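Local atomic coordinates of DUTPase (Staphylococcus phage 11, PDB entry 4GV8), a protein that hydrolyses dUTP to dUMP and pyrophosphate as a trimeric, probably magnesium-dependent dUTPase, probably helping to keep uracil out of DNA. Residues L5-R15 against K46-P54; G56-V67 against K133-I142. All blocks are in the same frame, centred on the assembly; numbering follows the deposited sequence.

Contact 1: L5-R15 against K46-P54; sequences LQVRLLSENAR and KTDVAVSIP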
loop_
_atom_site.group_PDB
_atom_site.type_symbol
_atom_site.label_atom_id
_atom_site.label_comp_id
_atom_site.label_asym_id
_atom_site.label_seq_id
_atom_site.Cartn_x
_atom_site.Cartn_y
_atom_site.Cartn_z
ATOM N N LEU B 5 -6.720 -12.170 -21.410
ATOM C CA LEU B 5 -7.604 -11.484 -20.454
ATOM C C LEU B 5 -8.651 -10.630 -21.207
ATOM O O LEU B 5 -8.314 -9.749 -22.004
ATOM C CB LEU B 5 -6.797 -10.629 -19.496
ATOM C CG LEU B 5 -7.567 -9.772 -18.481
ATOM C CD1 LEU B 5 -8.409 -10.611 -17.514
ATOM C CD2 LEU B 5 -6.538 -8.892 -17.787
ATOM N N GLN B 6 -9.928 -10.928 -20.971
ATOM C CA GLN B 6 -11.002 -10.118 -21.544
ATOM C C GLN B 6 -11.101 -8.754 -20.889
ATOM O O GLN B 6 -11.114 -8.644 -19.642
ATOM C CB GLN B 6 -12.346 -10.818 -21.392
ATOM C CG GLN B 6 -12.466 -12.104 -22.185
ATOM C CD GLN B 6 -13.842 -12.704 -21.982
ATOM O OE1 GLN B 6 -14.743 -12.515 -22.795
ATOM N NE2 GLN B 6 -14.022 -13.376 -20.867
ATOM N N VAL B 7 -11.200 -7.728 -21.731
ATOM C CA VAL B 7 -11.390 -6.349 -21.305
ATOM C C VAL B 7 -12.610 -5.762 -22.033
ATOM O O VAL B 7 -12.731 -5.873 -23.254
ATOM C CB VAL B 7 -10.127 -5.497 -21.619
ATOM C CG1 VAL B 7 -10.302 -4.063 -21.127
ATOM C CG2 VAL B 7 -8.856 -6.155 -21.058
ATOM N N ARG B 8 -13.512 -5.132 -21.281
ATOM C CA ARG B 8 -14.589 -4.300 -21.862
ATOM C C ARG B 8 -14.303 -2.828 -21.627
ATOM O O ARG B 8 -14.017 -2.448 -20.495
ATOM C CB ARG B 8 -15.962 -4.623 -21.231
ATOM C CG ARG B 8 -16.623 -5.847 -21.803
ATOM C CD ARG B 8 -17.931 -6.220 -21.140
ATOM N NE ARG B 8 -18.844 -5.093 -21.027
ATOM C CZ ARG B 8 -19.441 -4.717 -19.896
ATOM N NH1 ARG B 8 -19.274 -5.382 -18.728
ATOM N NH2 ARG B 8 -20.216 -3.668 -19.922
ATOM N N LEU B 9 -14.370 -2.013 -22.692
ATOM C CA LEU B 9 -14.341 -0.578 -22.590
ATOM C C LEU B 9 -15.792 -0.126 -22.405
ATOM O O LEU B 9 -16.678 -0.570 -23.139
ATOM C CB LEU B 9 -13.649 0.030 -23.819
ATOM C CG LEU B 9 -12.214 -0.438 -24.138
ATOM C CD1 LEU B 9 -11.640 0.407 -25.272
ATOM C CD2 LEU B 9 -11.273 -0.360 -22.919
ATOM N N LEU B 10 -16.059 0.702 -21.397
ATOM C CA LEU B 10 -17.474 1.016 -21.004
ATOM C C LEU B 10 -17.938 2.376 -21.488
ATOM O O LEU B 10 -19.122 2.729 -21.382
ATOM C CB LEU B 10 -17.707 0.871 -19.489
ATOM C CG LEU B 10 -17.207 -0.486 -18.873
ATOM C CD1 LEU B 10 -17.110 -0.419 -17.327
ATOM C CD2 LEU B 10 -18.039 -1.681 -19.352
ATOM N N SER B 11 -17.021 3.147 -22.044
ATOM C CA SER B 11 -17.398 4.382 -22.704
ATOM C C SER B 11 -16.395 4.757 -23.777
ATOM O O SER B 11 -15.372 4.071 -23.981
ATOM C CB SER B 11 -17.563 5.533 -21.690
ATOM O OG SER B 11 -16.307 5.992 -21.226
ATOM N N GLU B 12 -16.741 5.858 -24.448
ATOM C CA GLU B 12 -15.887 6.527 -25.414
ATOM C C GLU B 12 -14.630 7.142 -24.759
ATOM O O GLU B 12 -13.648 7.365 -25.456
ATOM C CB GLU B 12 -16.679 7.615 -26.193
ATOM C CG GLU B 12 -17.195 8.808 -25.363
ATOM C CD GLU B 12 -17.909 9.897 -26.197
ATOM O OE1 GLU B 12 -18.146 9.749 -27.429
ATOM O OE2 GLU B 12 -18.250 10.932 -25.590
ATOM N N ASN B 13 -14.704 7.421 -23.447
ATOM C CA ASN B 13 -13.585 7.999 -22.647
ATOM C C ASN B 13 -12.551 6.941 -22.165
ATOM O O ASN B 13 -11.491 7.291 -21.629
ATOM C CB ASN B 13 -14.169 8.764 -21.453
ATOM C CG ASN B 13 -15.051 9.963 -21.885
ATOM O OD1 ASN B 13 -14.792 10.593 -22.905
ATOM N ND2 ASN B 13 -16.095 10.257 -21.110
ATOM N N ALA B 14 -12.874 5.661 -22.378
ATOM C CA ALA B 14 -12.045 4.520 -21.928
ATOM C C ALA B 14 -10.912 4.211 -22.899
ATOM O O ALA B 14 -10.922 4.577 -24.061
ATOM C CB ALA B 14 -12.890 3.281 -21.699
ATOM N N ARG B 15 -9.902 3.534 -22.395
ATOM C CA ARG B 15 -8.775 3.214 -23.228
ATOM C C ARG B 15 -8.248 1.894 -22.794
ATOM O O ARG B 15 -8.118 1.648 -21.583
ATOM C CB ARG B 15 -7.667 4.228 -23.072
ATOM C CG ARG B 15 -6.497 3.887 -23.971
ATOM C CD ARG B 15 -5.474 4.987 -23.942
ATOM N NE ARG B 15 -4.236 4.527 -24.554
ATOM C CZ ARG B 15 -3.158 5.290 -24.731
ATOM N NH1 ARG B 15 -3.150 6.575 -24.351
ATOM N NH2 ARG B 15 -2.076 4.762 -25.290
ATOM N N LYS B 46 -12.725 7.051 -12.199
ATOM C CA LYS B 46 -13.228 5.997 -13.082
ATOM C C LYS B 46 -12.277 5.791 -14.232
ATOM O O LYS B 46 -11.790 6.751 -14.819
ATOM C CB LYS B 46 -14.627 6.338 -13.596
ATOM C CG LYS B 46 -15.628 6.498 -12.467
ATOM N N THR B 47 -12.075 4.516 -14.577
ATOM C CA THR B 47 -11.274 4.082 -15.728
ATOM C C THR B 47 -12.156 3.845 -16.971
ATOM O O THR B 47 -11.660 3.790 -18.133
ATOM C CB THR B 47 -10.572 2.728 -15.371
ATOM O OG1 THR B 47 -11.565 1.713 -15.073
ATOM C CG2 THR B 47 -9.722 2.913 -14.145
ATOM N N ASP B 48 -13.451 3.670 -16.700
ATOM C CA ASP B 48 -14.423 3.113 -17.664
ATOM C C ASP B 48 -13.918 1.814 -18.347
ATOM O O ASP B 48 -14.109 1.555 -19.545
ATOM C CB ASP B 48 -14.873 4.201 -18.682
ATOM C CG ASP B 48 -15.752 5.259 -18.053
ATOM O OD1 ASP B 48 -16.193 5.119 -16.880
ATOM O OD2 ASP B 48 -16.061 6.232 -18.734
ATOM N N VAL B 49 -13.307 0.962 -17.548
ATOM C CA VAL B 49 -12.800 -0.324 -18.041
ATOM C C VAL B 49 -13.300 -1.410 -17.077
ATOM O O VAL B 49 -13.222 -1.227 -15.862
ATOM C CB VAL B 49 -11.254 -0.299 -18.178
ATOM C CG1 VAL B 49 -10.682 -1.691 -18.420
ATOM C CG2 VAL B 49 -10.836 0.680 -19.273
ATOM N N ALA B 50 -13.871 -2.493 -17.618
ATOM C CA ALA B 50 -14.087 -3.743 -16.864
ATOM C C ALA B 50 -13.130 -4.847 -17.409
ATOM O O ALA B 50 -12.766 -4.877 -18.586
ATOM C CB ALA B 50 -15.548 -4.196 -16.911
ATOM N N VAL B 51 -12.673 -5.716 -16.511
ATOM C CA VAL B 51 -11.876 -6.879 -16.906
ATOM C C VAL B 51 -12.608 -8.107 -16.335
ATOM O O VAL B 51 -13.474 -7.958 -15.463
ATOM C CB VAL B 51 -10.400 -6.767 -16.405
ATOM C CG1 VAL B 51 -9.682 -5.559 -17.045
ATOM C CG2 VAL B 51 -10.358 -6.703 -14.872
ATOM N N SER B 52 -12.296 -9.299 -16.842
ATOM C CA SER B 52 -12.742 -10.558 -16.254
ATOM C C SER B 52 -11.507 -11.398 -15.878
ATOM O O SER B 52 -10.986 -12.181 -16.691
ATOM C CB SER B 52 -13.635 -11.357 -17.204
ATOM O OG SER B 52 -14.242 -12.435 -16.521
ATOM N N ILE B 53 -11.044 -11.204 -14.648
ATOM C CA ILE B 53 -9.930 -11.974 -14.084
ATOM C C ILE B 53 -10.466 -13.373 -13.776
ATOM O O ILE B 53 -11.550 -13.546 -13.157
ATOM C CB ILE B 53 -9.367 -11.286 -12.807
ATOM C CG1 ILE B 53 -8.775 -9.908 -13.205
ATOM C CG2 ILE B 53 -8.302 -12.143 -12.065
ATOM C CD1 ILE B 53 -8.590 -8.959 -12.046
ATOM N N PRO B 54 -9.737 -14.393 -14.229
ATOM C CA PRO B 54 -10.240 -15.715 -13.890
ATOM C C PRO B 54 -10.047 -16.055 -12.394
ATOM O O PRO B 54 -9.163 -15.493 -11.711
ATOM C CB PRO B 54 -9.408 -16.652 -14.775
ATOM C CG PRO B 54 -8.695 -15.774 -15.739
ATOM C CD PRO B 54 -8.535 -14.462 -15.074
HETATM O O HOH W 1 -11.113 -12.934 -19.079
HETATM O O HOH W 2 -16.108 8.864 -18.165
HETATM O O HOH W 3 -9.580 4.039 -19.409
#
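Ser11 reaches Asp48 through a short hydrogen bond, OG to OD2 at 2.5 Å, that meets the carboxylate on its anti side. With OG held between its backbone N and carbonyl carbon (chi1 74°), the small serine can also accept from the N of Asn13, forming an ST turn inside the type I turn from Ser11 to Ala14. A water joins Asn13 ND2 to the same OD2, while OD1 is taken by Asn87, so both carboxylate oxygens are engaged.

Two antiparallel strands pair here: Arg8 and Ala50 exchange two backbone hydrogen bonds, and Leu10 N donates to Asp48 O. Val7, Leu9, Val49 and Val51 share one face: Val7 CG1, anti to its N (chi1 -178°), lies 3.6 Å from Val49 CG1, and Leu9 CD2 lies beside Val49 CG2 at 3.8 Å. Branched apolar residues suit this face, where Met16 adds cover. Ala50, on the face of Arg8, is small enough for Leu10 CD1, from just past the strand, to come within 4.1 Å of its CB. Leu5 CD1 turns in against the Ser52 carbonyl, and a second subunit continues the sheet beside Leu5-Val7. This is a two-stranded antiparallel sheet of the dUTPase jelly roll, extended between subunits.

Contact 2: G56-V67 against K133-I142; sequences GYVGLLTSRSGV and KLAQLVIVPI. With DUP (2'-deoxyuridine 5'-alpha,beta-imido-triphosphate), chain L.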
loop_
_atom_site.group_PDB
_atom_site.type_symbol
_atom_site.label_atom_id
_atom_site.label_comp_id
_atom_site.label_asym_id
_atom_site.label_seq_id
_atom_site.Cartn_x
_atom_site.Cartn_y
_atom_site.Cartn_z
ATOM N N GLY B 56 -8.785 -17.878 -9.201
ATOM C CA GLY B 56 -7.417 -18.305 -8.934
ATOM C C GLY B 56 -6.342 -17.255 -9.202
ATOM O O GLY B 56 -5.144 -17.572 -9.147
ATOM N N TYR B 57 -6.788 -16.030 -9.531
ATOM C CA TYR B 57 -5.962 -14.832 -9.648
ATOM C C TYR B 57 -6.643 -13.629 -9.010
ATOM O O TYR B 57 -7.864 -13.591 -8.898
ATOM C CB TYR B 57 -5.730 -14.477 -11.131
ATOM C CG TYR B 57 -4.996 -15.510 -11.921
ATOM C CD1 TYR B 57 -3.609 -15.587 -11.864
ATOM C CD2 TYR B 57 -5.673 -16.421 -12.716
ATOM C CE1 TYR B 57 -2.915 -16.527 -12.573
ATOM C CE2 TYR B 57 -4.976 -17.385 -13.436
ATOM C CZ TYR B 57 -3.593 -17.432 -13.342
ATOM O OH TYR B 57 -2.853 -18.344 -14.044
ATOM N N VAL B 58 -5.829 -12.651 -8.611
ATOM C CA VAL B 58 -6.296 -11.367 -8.110
ATOM C C VAL B 58 -5.577 -10.244 -8.878
ATOM O O VAL B 58 -4.375 -10.376 -9.252
ATOM C CB VAL B 58 -6.066 -11.213 -6.619
ATOM C CG1 VAL B 58 -4.534 -11.069 -6.271
ATOM C CG2 VAL B 58 -6.901 -10.060 -6.108
ATOM N N GLY B 59 -6.335 -9.197 -9.182
ATOM C CA GLY B 59 -5.751 -8.032 -9.761
ATOM C C GLY B 59 -5.397 -7.065 -8.629
ATOM O O GLY B 59 -6.112 -6.905 -7.624
ATOM N N LEU B 60 -4.273 -6.415 -8.795
ATOM C CA LEU B 60 -3.824 -5.360 -7.889
ATOM C C LEU B 60 -3.765 -4.078 -8.680
ATOM O O LEU B 60 -2.911 -3.893 -9.572
ATOM C CB LEU B 60 -2.458 -5.703 -7.350
ATOM C CG LEU B 60 -2.386 -7.038 -6.585
ATOM C CD1 LEU B 60 -0.898 -7.305 -6.341
ATOM C CD2 LEU B 60 -3.244 -6.992 -5.303
ATOM N N LEU B 61 -4.712 -3.209 -8.379
ATOM C CA LEU B 61 -4.810 -1.953 -9.043
ATOM C C LEU B 61 -4.017 -0.946 -8.191
ATOM O O LEU B 61 -4.419 -0.573 -7.083
ATOM C CB LEU B 61 -6.300 -1.566 -9.183
ATOM C CG LEU B 61 -6.642 -0.240 -9.845
ATOM C CD1 LEU B 61 -6.144 -0.238 -11.277
ATOM C CD2 LEU B 61 -8.144 0.029 -9.722
ATOM N N THR B 62 -2.900 -0.489 -8.742
ATOM C CA THR B 62 -1.821 0.011 -7.934
ATOM C C THR B 62 -1.105 1.207 -8.559
ATOM O O THR B 62 -1.241 1.533 -9.753
ATOM C CB THR B 62 -0.859 -1.186 -7.636
ATOM O OG1 THR B 62 -0.082 -0.884 -6.460
ATOM C CG2 THR B 62 -0.009 -1.567 -8.839
ATOM N N SER B 63 -0.360 1.890 -7.731
ATOM C CA SER B 63 0.315 3.128 -8.131
ATOM C C SER B 63 1.439 2.877 -9.162
ATOM O O SER B 63 1.996 1.761 -9.248
ATOM C CB SER B 63 0.936 3.783 -6.885
ATOM O OG SER B 63 2.063 2.981 -6.386
ATOM N N ARG B 64 1.766 3.938 -9.907
ATOM C CA ARG B 64 2.991 4.036 -10.709
ATOM C C ARG B 64 4.020 4.808 -9.894
ATOM O O ARG B 64 3.667 5.744 -9.163
ATOM C CB ARG B 64 2.708 4.730 -12.050
ATOM C CG ARG B 64 1.646 3.995 -12.880
ATOM C CD ARG B 64 1.418 4.641 -14.259
ATOM N NE ARG B 64 2.674 4.783 -14.953
ATOM C CZ ARG B 64 3.024 5.834 -15.678
ATOM N NH1 ARG B 64 2.166 6.828 -15.837
ATOM N NH2 ARG B 64 4.208 5.856 -16.290
ATOM N N SER B 65 5.285 4.405 -9.969
ATOM C CA SER B 65 6.310 5.049 -9.115
ATOM C C SER B 65 6.610 6.531 -9.448
ATOM O O SER B 65 7.027 7.301 -8.550
ATOM C CB SER B 65 7.619 4.262 -9.135
ATOM O OG SER B 65 8.290 4.370 -10.387
ATOM N N GLY B 66 6.405 6.928 -10.717
ATOM C CA GLY B 66 6.625 8.315 -11.109
ATOM C C GLY B 66 5.522 9.191 -10.520
ATOM O O GLY B 66 5.796 10.177 -9.809
ATOM N N VAL B 67 4.280 8.833 -10.749
ATOM C CA VAL B 67 3.161 9.605 -10.139
ATOM C C VAL B 67 3.315 9.647 -8.616
ATOM O O VAL B 67 3.249 10.698 -7.933
ATOM C CB VAL B 67 1.799 8.979 -10.468
ATOM C CG1 VAL B 67 0.700 9.675 -9.641
ATOM C CG2 VAL B 67 1.511 9.049 -11.982
ATOM N N LYS B 133 -2.323 8.433 -17.578
ATOM C CA LYS B 133 -1.818 7.092 -17.206
ATOM C C LYS B 133 -1.506 7.112 -15.680
ATOM O O LYS B 133 -0.392 7.416 -15.233
ATOM C CB LYS B 133 -0.584 6.759 -18.022
ATOM C CG LYS B 133 -0.225 5.279 -18.000
ATOM C CD LYS B 133 1.150 5.023 -18.583
ATOM C CE LYS B 133 1.128 4.970 -20.087
ATOM N NZ LYS B 133 2.549 5.102 -20.544
ATOM N N LEU B 134 -2.570 6.883 -14.909
ATOM C CA LEU B 134 -2.638 7.205 -13.491
ATOM C C LEU B 134 -2.258 6.039 -12.546
ATOM O O LEU B 134 -1.790 6.266 -11.431
ATOM C CB LEU B 134 -4.076 7.665 -13.175
ATOM C CG LEU B 134 -4.387 8.079 -11.743
ATOM C CD1 LEU B 134 -3.461 9.207 -11.322
ATOM C CD2 LEU B 134 -5.853 8.467 -11.509
ATOM N N ALA B 135 -2.516 4.812 -12.976
ATOM C CA ALA B 135 -2.250 3.571 -12.180
ATOM C C ALA B 135 -1.841 2.429 -13.093
ATOM O O ALA B 135 -1.749 2.586 -14.327
ATOM C CB ALA B 135 -3.492 3.159 -11.357
ATOM N N GLN B 136 -1.595 1.268 -12.490
ATOM C CA GLN B 136 -1.315 0.023 -13.217
ATOM C C GLN B 136 -1.973 -1.151 -12.535
ATOM O O GLN B 136 -2.354 -1.087 -11.373
ATOM C CB GLN B 136 0.176 -0.245 -13.423
ATOM C CG GLN B 136 0.946 -0.525 -12.142
ATOM C CD GLN B 136 2.454 -0.437 -12.316
ATOM O OE1 GLN B 136 3.179 0.156 -11.489
ATOM N NE2 GLN B 136 2.928 -1.003 -13.383
ATOM N N LEU B 137 -2.155 -2.208 -13.316
ATOM C CA LEU B 137 -2.882 -3.423 -12.917
ATOM C C LEU B 137 -1.939 -4.615 -13.070
ATOM O O LEU B 137 -1.489 -4.951 -14.182
ATOM C CB LEU B 137 -4.137 -3.643 -13.813
ATOM C CG LEU B 137 -4.996 -4.867 -13.424
ATOM C CD1 LEU B 137 -5.691 -4.680 -12.049
ATOM C CD2 LEU B 137 -5.948 -5.270 -14.571
ATOM N N VAL B 138 -1.587 -5.219 -11.929
ATOM C CA VAL B 138 -0.706 -6.384 -11.880
ATOM C C VAL B 138 -1.584 -7.567 -11.430
ATOM O O VAL B 138 -2.309 -7.455 -10.450
ATOM C CB VAL B 138 0.438 -6.154 -10.878
ATOM C CG1 VAL B 138 1.342 -7.421 -10.801
ATOM C CG2 VAL B 138 1.185 -4.893 -11.286
ATOM N N ILE B 139 -1.510 -8.693 -12.138
ATOM C CA ILE B 139 -2.326 -9.891 -11.828
ATOM C C ILE B 139 -1.411 -11.032 -11.320
ATOM O O ILE B 139 -0.372 -11.364 -11.938
ATOM C CB ILE B 139 -3.141 -10.388 -13.034
ATOM C CG1 ILE B 139 -4.062 -9.242 -13.623
ATOM C CG2 ILE B 139 -3.997 -11.581 -12.572
ATOM C CD1 ILE B 139 -4.203 -9.142 -15.130
ATOM N N VAL B 140 -1.807 -11.612 -10.183
ATOM C CA VAL B 140 -0.998 -12.552 -9.483
ATOM C C VAL B 140 -1.892 -13.732 -9.113
ATOM O O VAL B 140 -3.085 -13.573 -8.844
ATOM C CB VAL B 140 -0.301 -11.923 -8.225
ATOM C CG1 VAL B 140 0.494 -10.651 -8.604
ATOM C CG2 VAL B 140 -1.341 -11.636 -7.171
ATOM N N PRO B 141 -1.326 -14.944 -9.150
ATOM C CA PRO B 141 -2.145 -16.102 -8.732
ATOM C C PRO B 141 -2.380 -16.043 -7.222
ATOM O O PRO B 141 -1.573 -15.421 -6.516
ATOM C CB PRO B 141 -1.269 -17.292 -9.118
ATOM C CG PRO B 141 0.122 -16.743 -8.974
ATOM C CD PRO B 141 0.020 -15.361 -9.567
ATOM N N ILE B 142 -3.484 -16.647 -6.767
ATOM C CA ILE B 142 -3.829 -16.697 -5.354
ATOM C C ILE B 142 -4.143 -18.118 -4.918
ATOM O O ILE B 142 -4.341 -18.996 -5.746
ATOM C CB ILE B 142 -5.004 -15.769 -4.988
ATOM C CG1 ILE B 142 -6.234 -16.058 -5.884
ATOM C CG2 ILE B 142 -4.532 -14.328 -5.068
ATOM C CD1 ILE B 142 -7.487 -15.305 -5.552
HETATM O O4 DUP L . 9.324 2.181 -5.344
HETATM C C4 DUP L . 9.895 1.829 -6.504
HETATM C C5 DUP L . 9.129 1.563 -7.632
HETATM C C6 DUP L . 9.754 1.212 -8.840
HETATM N N3 DUP L . 11.229 1.732 -6.593
HETATM C C2 DUP L . 11.828 1.417 -7.794
HETATM O O2 DUP L . 13.188 1.335 -7.828
HETATM N N1 DUP L . 11.098 1.179 -8.918
HETATM C "C1'" DUP L . 11.744 0.852 -10.204
HETATM C "C2'" DUP L . 11.542 -0.610 -10.536
HETATM C "C3'" DUP L . 10.463 -0.611 -11.605
HETATM O "O3'" DUP L . 10.660 -1.727 -12.478
HETATM O "O4'" DUP L . 11.131 1.663 -11.236
HETATM C "C4'" DUP L . 10.577 0.790 -12.259
HETATM C "C5'" DUP L . 9.272 1.368 -12.797
HETATM O "O5'" DUP L . 8.146 1.186 -11.914
HETATM P PA DUP L . 6.710 1.772 -12.395
HETATM O O1A DUP L . 5.855 1.721 -11.148
HETATM O O2A DUP L . 6.207 1.125 -13.643
HETATM N N3A DUP L . 7.090 3.392 -12.680
HETATM P PB DUP L . 6.563 4.376 -13.951
HETATM O O1B DUP L . 5.370 3.667 -14.581
HETATM O O2B DUP L . 6.314 5.769 -13.390
HETATM O O3B DUP L . 7.822 4.387 -15.006
HETATM P PG DUP L . 8.207 3.401 -16.289
HETATM O O2G DUP L . 7.283 2.175 -16.329
HETATM O O1G DUP L . 7.843 4.396 -17.316
HETATM O O3G DUP L . 9.660 3.152 -16.025
HETATM O O HOH W 4 -0.011 6.343 -9.542
#
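Gly56 begins an antiparallel pairing of the strands 57-63 and 133-141, neighbours in the main sheet of the dUTPase jelly roll; its carbonyl O receives the N of Ile142, the donor lying well above the carbonyl plane. Its positive phi suits a residue without a side chain. Tyr57 sets its ring obliquely against proline, CD1 to Pro141 CA at 3.5 Å, and stacks with Trp143 of a second subunit. Val58 is tightly packed: CG1, set between its N and carbonyl carbon (chi1 70°), presses on Val140 CG2 at 3.4 Å and on Ile142 CG2, apolar branches suited to a core where Val140 meets Val140 of the third subunit and Pro141 of the second. Gly59 passes close to Leu137 CD1, where even a CB would be tight. Leu60 and Val138 exchange two backbone hydrogen bonds, and Leu61 directs its side chain to the face it shares with Leu137, while touching another bound nucleotide. At Thr62, CG2 lies alongside Gln136 CG at 3.6 Å, while OG1 bonds Thr77 and, on the second subunit, Lys79.

Beyond Ser63 the chain turns into a short helix with Arg64 at its N-cap position. The backbone N of Ser65 and of Gly66 donate to the alpha and beta phosphates of the nucleotide analogue, and Ser65 OG accepts from the bridging N3A; a side chain at Gly66 would collide with O2B. The long Arg64 chain, ending in a flat guanidinium, serves strand and ligand together. Lys133 CD lies over one face of this guanidinium, toward the rim. Bent at chi3 (53°), the Arg64 chain brings NE to 2.9 Å and NH2 to 3.0 Å from O1B of the analogue, while NH1 donates in the guanidinium plane to Lys133 O at 2.7 Å.

Along the chain, contact 1 closes before contact 2 opens, and their centres are about 14 Å apart. Strand 49-52 leads directly into strand 57-63, so the chain passes from the two-stranded sheet of contact 1 into the seven-stranded sheet of contact 2. The two pack together: Leu5 CD2 rests 3.5 Å from Ile139 CD1, and Ile53 CD1 lies over the backbone at Gly59 N. Both touch the second subunit, contact 1 by sheet extension and contact 2 by packing and hydrogen bonds. Contact 2 carries phosphate-binding residues, Arg64, Ser65 and Gly66, whereas contact 1 is a separate small sheet whose Asp48 and Thr47 hold the 87-88 part of a nucleotide pocket.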